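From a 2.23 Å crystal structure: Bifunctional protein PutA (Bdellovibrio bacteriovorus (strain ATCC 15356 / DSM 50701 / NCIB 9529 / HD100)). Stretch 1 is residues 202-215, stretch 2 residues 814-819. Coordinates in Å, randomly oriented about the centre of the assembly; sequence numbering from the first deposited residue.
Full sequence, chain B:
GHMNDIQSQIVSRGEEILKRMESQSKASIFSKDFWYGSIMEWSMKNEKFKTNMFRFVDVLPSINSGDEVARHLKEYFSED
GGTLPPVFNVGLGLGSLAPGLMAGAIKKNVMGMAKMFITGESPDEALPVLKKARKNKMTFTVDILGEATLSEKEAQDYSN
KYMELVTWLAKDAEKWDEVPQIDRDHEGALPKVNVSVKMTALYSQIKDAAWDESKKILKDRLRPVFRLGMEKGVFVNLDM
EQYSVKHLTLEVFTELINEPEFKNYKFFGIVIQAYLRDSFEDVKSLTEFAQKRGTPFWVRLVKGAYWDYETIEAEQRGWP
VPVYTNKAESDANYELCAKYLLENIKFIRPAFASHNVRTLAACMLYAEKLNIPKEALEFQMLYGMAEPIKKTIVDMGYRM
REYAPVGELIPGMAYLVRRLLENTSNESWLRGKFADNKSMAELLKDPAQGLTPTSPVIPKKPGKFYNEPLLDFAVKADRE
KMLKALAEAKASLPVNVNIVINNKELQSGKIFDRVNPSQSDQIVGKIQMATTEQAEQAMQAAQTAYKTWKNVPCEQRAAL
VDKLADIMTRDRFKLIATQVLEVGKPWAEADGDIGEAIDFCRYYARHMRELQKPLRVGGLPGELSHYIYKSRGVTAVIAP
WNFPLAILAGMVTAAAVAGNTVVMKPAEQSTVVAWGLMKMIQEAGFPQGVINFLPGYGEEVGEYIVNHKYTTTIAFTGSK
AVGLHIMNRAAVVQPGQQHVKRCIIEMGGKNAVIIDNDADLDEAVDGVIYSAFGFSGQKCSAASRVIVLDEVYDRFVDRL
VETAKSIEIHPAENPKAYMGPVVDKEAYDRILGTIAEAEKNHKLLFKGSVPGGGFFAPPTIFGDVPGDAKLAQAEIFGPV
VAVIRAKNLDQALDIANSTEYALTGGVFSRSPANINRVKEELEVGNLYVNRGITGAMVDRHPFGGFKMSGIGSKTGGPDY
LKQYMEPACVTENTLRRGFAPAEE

Stretch 1 (202-215) LYSQIKDAAWDESK
Stretch 2, residues 814-819: NPKAYM

The contact is a compact turn laid against an irregular loop and the first turn of a helix, more than 600 residues apart in one chain, burying 402 Å² in total. Lys 816 and Pro 815 supply most of the turn's share.

Stretch 2 opens with a type I beta turn from Asn 814 to Ala 817, closed by Ala 817 N to Asn 814 O at 3.0 Å. Pro 815 (phi/psi -63/-14) and Lys 816 (-83/-2) occupy its corners; proline's ring already fixes the phi the first corner needs. Asn 814, chi1 t, braces the turn, its OD1 accepting from Lys 816 N at 2.8 Å.

Register is set by Ala 210 and Pro 815, whose CA atoms lie 5.1 Å apart. Ala 210 (-101/61) is the N-cap residue before the helix starting at Trp 211, and Ser 214 N bonds to Ala 210 O at 2.9 Å. Pro 815, C-gamma endo, has its CA-to-CB bond toward stretch 1 and packs on two small side chains: Pro 815 CB lies 3.8 Å from Ala 209 CB and Pro 815 CG 4.1 Å from Ala 210 CB.

Lys 816 leaves its CA sideways, yet its t, p, t, p chain carries the amine into stretch 1. On the way Lys 816 CD packs 3.6 Å from Ala 210 CB, and Lys 816 CG lies 3.8 Å from Glu 213 OE1, the glutamate reaching over in an extended t, t rotamer. Lys 816 NZ donates to Gln 205 O at 2.9 Å and, weakly, to Tyr 203 OH at 3.3 Å; it is also hydrogen-bonded elsewhere in the structure. Lysine suits the site because its methylenes pack against the methyl of Ala 210 and past the side chain of Glu 213, while the buried amine meets oxygens.

Lys 207, chi1 t and chi2 p, has its CA-to-CB bond toward stretch 2, and Lys 207 CG packs 3.5 Å from Pro 815 O.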

# COMPACT_ATOMS: atom_id res chain seq x y z
N LEU B 202 -16.17 17.95 -43.83
CA LEU B 202 -17.30 18.73 -44.30
C LEU B 202 -18.31 19.08 -43.22
O LEU B 202 -19.25 19.83 -43.50
CB LEU B 202 -18.03 18.00 -45.42
CG LEU B 202 -17.19 17.89 -46.68
CD1 LEU B 202 -17.80 16.88 -47.63
CD2 LEU B 202 -17.15 19.26 -47.30
N TYR B 203 -18.16 18.56 -42.01
CA TYR B 203 -19.14 18.83 -40.96
C TYR B 203 -18.47 18.61 -39.61
O TYR B 203 -17.84 17.57 -39.40
CB TYR B 203 -20.36 17.91 -41.11
CG TYR B 203 -21.44 18.06 -40.04
CD1 TYR B 203 -21.89 19.31 -39.62
CD2 TYR B 203 -22.04 16.93 -39.46
CE1 TYR B 203 -22.89 19.43 -38.65
CE2 TYR B 203 -23.04 17.05 -38.49
CZ TYR B 203 -23.45 18.30 -38.09
OH TYR B 203 -24.43 18.42 -37.14
N SER B 204 -18.63 19.56 -38.69
CA SER B 204 -17.89 19.52 -37.43
C SER B 204 -18.65 18.87 -36.28
O SER B 204 -18.05 18.65 -35.22
CB SER B 204 -17.49 20.93 -36.99
OG SER B 204 -18.60 21.62 -36.43
N GLN B 205 -19.95 18.57 -36.43
CA GLN B 205 -20.75 18.08 -35.31
C GLN B 205 -21.36 16.70 -35.59
O GLN B 205 -22.53 16.45 -35.28
CB GLN B 205 -21.83 19.08 -34.94
CG GLN B 205 -21.30 20.48 -34.61
CD GLN B 205 -20.27 20.49 -33.47
OE1 GLN B 205 -20.49 19.95 -32.38
NE2 GLN B 205 -19.14 21.13 -33.72
N ILE B 206 -20.59 15.78 -36.15
CA ILE B 206 -21.09 14.42 -36.31
C ILE B 206 -21.38 13.82 -34.94
O ILE B 206 -20.55 13.88 -34.03
CB ILE B 206 -20.10 13.57 -37.11
CG1 ILE B 206 -20.01 14.11 -38.54
CG2 ILE B 206 -20.51 12.11 -37.07
CD1 ILE B 206 -18.88 13.49 -39.35
N LYS B 207 -22.55 13.21 -34.80
CA LYS B 207 -22.96 12.65 -33.52
C LYS B 207 -23.68 11.33 -33.79
O LYS B 207 -24.80 11.32 -34.31
CB LYS B 207 -23.86 13.63 -32.76
CG LYS B 207 -24.37 13.10 -31.44
CD LYS B 207 -23.24 12.85 -30.43
CE LYS B 207 -23.84 12.45 -29.08
NZ LYS B 207 -22.85 12.20 -28.04
N ASP B 208 -23.03 10.23 -33.43
CA ASP B 208 -23.53 8.91 -33.79
C ASP B 208 -24.88 8.61 -33.14
O ASP B 208 -25.73 7.98 -33.76
CB ASP B 208 -22.53 7.84 -33.36
CG ASP B 208 -22.01 8.04 -31.94
OD1 ASP B 208 -22.67 8.75 -31.14
OD2 ASP B 208 -20.96 7.44 -31.61
N ALA B 209 -25.09 9.09 -31.91
CA ALA B 209 -26.36 8.85 -31.25
C ALA B 209 -27.50 9.47 -32.03
O ALA B 209 -28.62 8.95 -32.04
CB ALA B 209 -26.31 9.38 -29.81
N ALA B 210 -27.23 10.56 -32.75
CA ALA B 210 -28.17 11.13 -33.69
C ALA B 210 -27.79 10.72 -35.11
O ALA B 210 -27.48 11.54 -35.98
CB ALA B 210 -28.22 12.65 -33.55
N TRP B 211 -27.82 9.40 -35.32
CA TRP B 211 -27.32 8.79 -36.54
C TRP B 211 -27.99 9.37 -37.78
O TRP B 211 -27.31 9.83 -38.70
CB TRP B 211 -27.54 7.28 -36.48
CG TRP B 211 -26.94 6.50 -37.61
CD1 TRP B 211 -27.56 6.10 -38.77
CD2 TRP B 211 -25.60 5.99 -37.67
NE1 TRP B 211 -26.69 5.38 -39.54
CE2 TRP B 211 -25.48 5.30 -38.90
CE3 TRP B 211 -24.49 6.05 -36.81
CZ2 TRP B 211 -24.29 4.67 -39.29
CZ3 TRP B 211 -23.32 5.43 -37.20
CH2 TRP B 211 -23.23 4.74 -38.43
N ASP B 212 -29.33 9.33 -37.83
CA ASP B 212 -30.03 9.74 -39.04
C ASP B 212 -29.82 11.22 -39.34
O ASP B 212 -29.65 11.61 -40.50
CB ASP B 212 -31.54 9.47 -38.92
CG ASP B 212 -31.87 8.00 -38.85
OD1 ASP B 212 -31.03 7.16 -39.24
OD2 ASP B 212 -33.02 7.68 -38.47
N GLU B 213 -29.82 12.06 -38.30
CA GLU B 213 -29.60 13.49 -38.53
C GLU B 213 -28.19 13.74 -39.07
O GLU B 213 -28.01 14.48 -40.04
CB GLU B 213 -29.84 14.26 -37.24
CG GLU B 213 -29.70 15.75 -37.43
CD GLU B 213 -30.19 16.54 -36.24
OE1 GLU B 213 -29.93 17.76 -36.20
OE2 GLU B 213 -30.84 15.93 -35.35
N SER B 214 -27.18 13.11 -38.45
CA SER B 214 -25.80 13.27 -38.90
C SER B 214 -25.63 12.80 -40.34
O SER B 214 -24.98 13.48 -41.15
CB SER B 214 -24.86 12.48 -38.00
OG SER B 214 -24.87 12.98 -36.66
N LYS B 215 -26.22 11.65 -40.67
CA LYS B 215 -26.12 11.12 -42.02
C LYS B 215 -26.74 12.06 -43.05
O LYS B 215 -26.18 12.27 -44.13
CB LYS B 215 -26.77 9.74 -42.08
CG LYS B 215 -26.86 9.16 -43.48
CD LYS B 215 -27.08 7.65 -43.44
CE LYS B 215 -28.38 7.26 -42.75
NZ LYS B 215 -28.64 5.82 -43.03
N ASN B 814 -32.83 14.62 -26.38
CA ASN B 814 -32.46 14.68 -27.79
C ASN B 814 -31.03 14.21 -27.99
O ASN B 814 -30.11 14.83 -27.44
CB ASN B 814 -32.64 16.12 -28.30
CG ASN B 814 -32.40 16.26 -29.81
OD1 ASN B 814 -31.64 15.51 -30.41
ND2 ASN B 814 -33.07 17.24 -30.41
N PRO B 815 -30.78 13.16 -28.78
CA PRO B 815 -29.40 12.65 -28.93
C PRO B 815 -28.45 13.65 -29.58
O PRO B 815 -27.24 13.43 -29.51
CB PRO B 815 -29.57 11.40 -29.80
CG PRO B 815 -30.84 11.66 -30.58
CD PRO B 815 -31.74 12.42 -29.62
N LYS B 816 -28.95 14.71 -30.20
CA LYS B 816 -28.08 15.72 -30.80
C LYS B 816 -27.57 16.75 -29.79
O LYS B 816 -26.82 17.65 -30.17
CB LYS B 816 -28.82 16.42 -31.95
CG LYS B 816 -27.92 17.07 -33.00
CD LYS B 816 -27.12 16.03 -33.78
CE LYS B 816 -26.14 16.68 -34.75
NZ LYS B 816 -25.03 17.36 -34.03
N ALA B 817 -27.98 16.67 -28.53
CA ALA B 817 -27.54 17.67 -27.56
C ALA B 817 -26.04 17.54 -27.32
O ALA B 817 -25.56 16.45 -26.96
CB ALA B 817 -28.30 17.49 -26.25
N TYR B 818 -25.29 18.62 -27.52
CA TYR B 818 -23.95 18.66 -26.94
C TYR B 818 -24.04 19.05 -25.47
O TYR B 818 -23.50 18.36 -24.62
CB TYR B 818 -23.03 19.63 -27.70
CG TYR B 818 -21.58 19.51 -27.30
CD1 TYR B 818 -21.09 20.14 -26.15
CD2 TYR B 818 -20.69 18.77 -28.06
CE1 TYR B 818 -19.75 20.02 -25.79
CE2 TYR B 818 -19.37 18.65 -27.72
CZ TYR B 818 -18.89 19.26 -26.58
OH TYR B 818 -17.55 19.12 -26.27
N MET B 819 -24.73 20.14 -25.16
CA MET B 819 -25.09 20.43 -23.78
C MET B 819 -26.60 20.53 -23.65
O MET B 819 -27.31 20.87 -24.61
CB MET B 819 -24.40 21.70 -23.27
CG MET B 819 -24.35 22.86 -24.21
SD MET B 819 -23.36 24.23 -23.54
CE MET B 819 -24.48 24.91 -22.33